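Local atomic coordinates of pheromone from Euplotes raikovi Er-13 (Euplotes raikovi, PDB entry 6E6N), a protein that probably acts as a secreted mating signal of a ciliate, a small disulfide-rich three-helix pheromone that binds cells of its own species. Residues A[5-10]-A[28-33]. Sequence-based numbering, arbitrary orientation. Where two conformers were deposited one is given.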
loop_
_atom_site.group_PDB
_atom_site.type_symbol
_atom_site.label_atom_id
_atom_site.label_comp_id
_atom_site.label_asym_id
_atom_site.label_seq_id
_atom_site.Cartn_x
_atom_site.Cartn_y
_atom_site.Cartn_z
ATOM N N ILE A 5 4.740 -1.249 5.609
ATOM C CA ILE A 5 5.171 0.003 6.123
ATOM C C ILE A 5 4.493 1.167 5.377
ATOM O O ILE A 5 4.000 2.114 5.986
ATOM C CB ILE A 5 6.735 0.121 6.084
ATOM C CG1 ILE A 5 7.365 -0.831 7.093
ATOM C CG2 ILE A 5 7.204 1.556 6.326
ATOM C CD1 ILE A 5 8.842 -1.041 6.852
ATOM N N ALA A 6 4.425 1.073 4.054
ATOM C CA ALA A 6 3.783 2.140 3.256
ATOM C C ALA A 6 2.347 2.331 3.630
ATOM O O ALA A 6 1.874 3.440 3.804
ATOM C CB ALA A 6 3.956 1.804 1.760
ATOM N N ALA A 7 1.608 1.201 3.760
ATOM C CA ALA A 7 0.206 1.244 4.141
ATOM C C ALA A 7 0.046 1.874 5.532
ATOM O O ALA A 7 -0.839 2.760 5.696
ATOM C CB ALA A 7 -0.430 -0.139 4.085
ATOM N N GLN A 8 0.876 1.484 6.493
ATOM C CA GLN A 8 0.663 1.885 7.867
ATOM C C GLN A 8 0.912 3.380 7.993
ATOM O O GLN A 8 0.251 4.072 8.773
ATOM C CB GLN A 8 1.592 1.114 8.810
ATOM C CG GLN A 8 1.437 1.539 10.250
ATOM C CD GLN A 8 2.177 2.763 10.709
ATOM O OE1 GLN A 8 3.141 3.222 10.082
ATOM N NE2 GLN A 8 1.762 3.266 11.866
ATOM N N GLN A 9 1.861 3.864 7.195
ATOM C CA GLN A 9 2.215 5.272 7.131
ATOM C C GLN A 9 1.190 6.122 6.328
ATOM O O GLN A 9 1.350 7.328 6.249
ATOM C CB GLN A 9 3.622 5.356 6.487
ATOM C CG GLN A 9 4.738 4.809 7.370
ATOM C CD GLN A 9 5.051 5.731 8.512
ATOM O OE1 GLN A 9 5.432 6.883 8.284
ATOM N NE2 GLN A 9 4.876 5.254 9.756
ATOM N N CYS A 10 0.119 5.523 5.807
ATOM C CA CYS A 10 -0.860 6.282 5.042
ATOM C C CYS A 10 -0.265 6.996 3.843
ATOM O O CYS A 10 -0.484 8.205 3.591
ATOM C CB CYS A 10 -1.706 7.182 5.958
ATOM S SG CYS A 10 -2.834 6.261 7.081
ATOM N N MET A 28 -2.889 -4.361 -3.821
ATOM C CA MET A 28 -4.343 -4.306 -3.559
ATOM C C MET A 28 -4.584 -4.103 -2.075
ATOM O O MET A 28 -5.324 -3.201 -1.700
ATOM C CB MET A 28 -4.984 -5.553 -4.121
ATOM C CG MET A 28 -6.485 -5.714 -3.820
ATOM S SD MET A 28 -6.830 -6.457 -2.176
ATOM C CE MET A 28 -6.147 -8.103 -2.417
ATOM N N GLY A 29 -3.889 -4.861 -1.214
ATOM C CA GLY A 29 -4.054 -4.701 0.266
ATOM C C GLY A 29 -3.710 -3.316 0.755
ATOM O O GLY A 29 -4.390 -2.753 1.621
ATOM N N CYS A 30 -2.640 -2.776 0.189
ATOM C CA CYS A 30 -2.232 -1.463 0.564
ATOM C C CYS A 30 -3.272 -0.414 0.194
ATOM O O CYS A 30 -3.621 0.439 1.012
ATOM C CB CYS A 30 -0.891 -1.160 -0.059
ATOM S SG CYS A 30 -0.110 0.455 0.357
ATOM N N LEU A 31 -3.806 -0.510 -1.034
ATOM C CA LEU A 31 -4.845 0.416 -1.477
ATOM C C LEU A 31 -6.125 0.332 -0.638
ATOM O O LEU A 31 -6.653 1.357 -0.187
ATOM C CB LEU A 31 -5.127 0.164 -2.942
ATOM C CG LEU A 31 -4.000 0.551 -3.944
ATOM C CD1 LEU A 31 -4.366 -0.002 -5.315
ATOM C CD2 LEU A 31 -3.797 2.071 -3.960
ATOM N N MET A 32 -6.570 -0.900 -0.379
ATOM C CA MET A 32 -7.746 -1.148 0.479
ATOM C C MET A 32 -7.505 -0.493 1.848
ATOM O O MET A 32 -8.337 0.186 2.385
ATOM C CB MET A 32 -7.989 -2.651 0.663
ATOM C CG MET A 32 -8.224 -3.488 -0.587
ATOM S SD MET A 32 -9.921 -3.453 -1.106
ATOM C CE MET A 32 -10.739 -2.880 0.359
ATOM N N TYR A 33 -6.313 -0.709 2.404
ATOM C CA TYR A 33 -5.967 -0.140 3.704
ATOM C C TYR A 33 -6.034 1.352 3.709
ATOM O O TYR A 33 -6.666 1.943 4.610
ATOM C CB TYR A 33 -4.610 -0.625 4.179
ATOM C CG TYR A 33 -4.298 -0.111 5.595
ATOM C CD1 TYR A 33 -4.826 -0.747 6.691
ATOM C CD2 TYR A 33 -3.603 1.056 5.794
ATOM C CE1 TYR A 33 -4.651 -0.249 7.982
ATOM C CE2 TYR A 33 -3.394 1.555 7.099
ATOM C CZ TYR A 33 -3.928 0.871 8.187
ATOM O OH TYR A 33 -3.766 1.359 9.459
HETATM O O HOH W 1 -2.053 3.306 10.068
#
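The methyl of A7 fits into the angle between C30 and Y33, one helical turn apart on the facing helix; A7 and Y33 share the contact almost equally, with C30 adding less. A7 CB lies 3.8 Å from C30 SG and equally 3.8 Å from CD2 of the Y33 ring. The CA atoms of A7 and C30, the closest such pair of the two segments, are 5.1 Å apart. Both C30 and Y33 extend from their helix with the first torsion anti to the backbone N (chi1 -177° and -176°), and the sulfur and the ring reach the methyl from two well-separated directions.

The polar part of the contact is the edge of the Y33 ring and its hydroxyl. A7 O lies near the ring plane, 3.2 Å from both CD2 and CE2 of Y33, a close CH-to-oxygen approach. A7 O also accepts C10 N at 2.9 Å, part of the Schellman motif that ends helix 2-8, with C10 at positive phi. No direct hydrogen bond joins the segments; instead a water in the plane of the ring bridges them, donating to Q8 O at 2.8 Å and pairing with Y33 OH at 2.7 Å. Internal to segment 5-10, Q9 NE2 donates to Q8 OE1 in the plane of that carbonyl, linking the two glutamine side chains.

Two disulfides leave the contact: C30 is bonded to C16 of helix 13-20, and C10 to C38 just after helix 24-37, the second tying together the ends of the two contacting helices. A6 rests on A19 and C30 on C20, both of helix 13-20, which thus packs against helix 2-8 and helix 24-37 alike and completes the three-helix pheromone bundle, with the contact close to its centre.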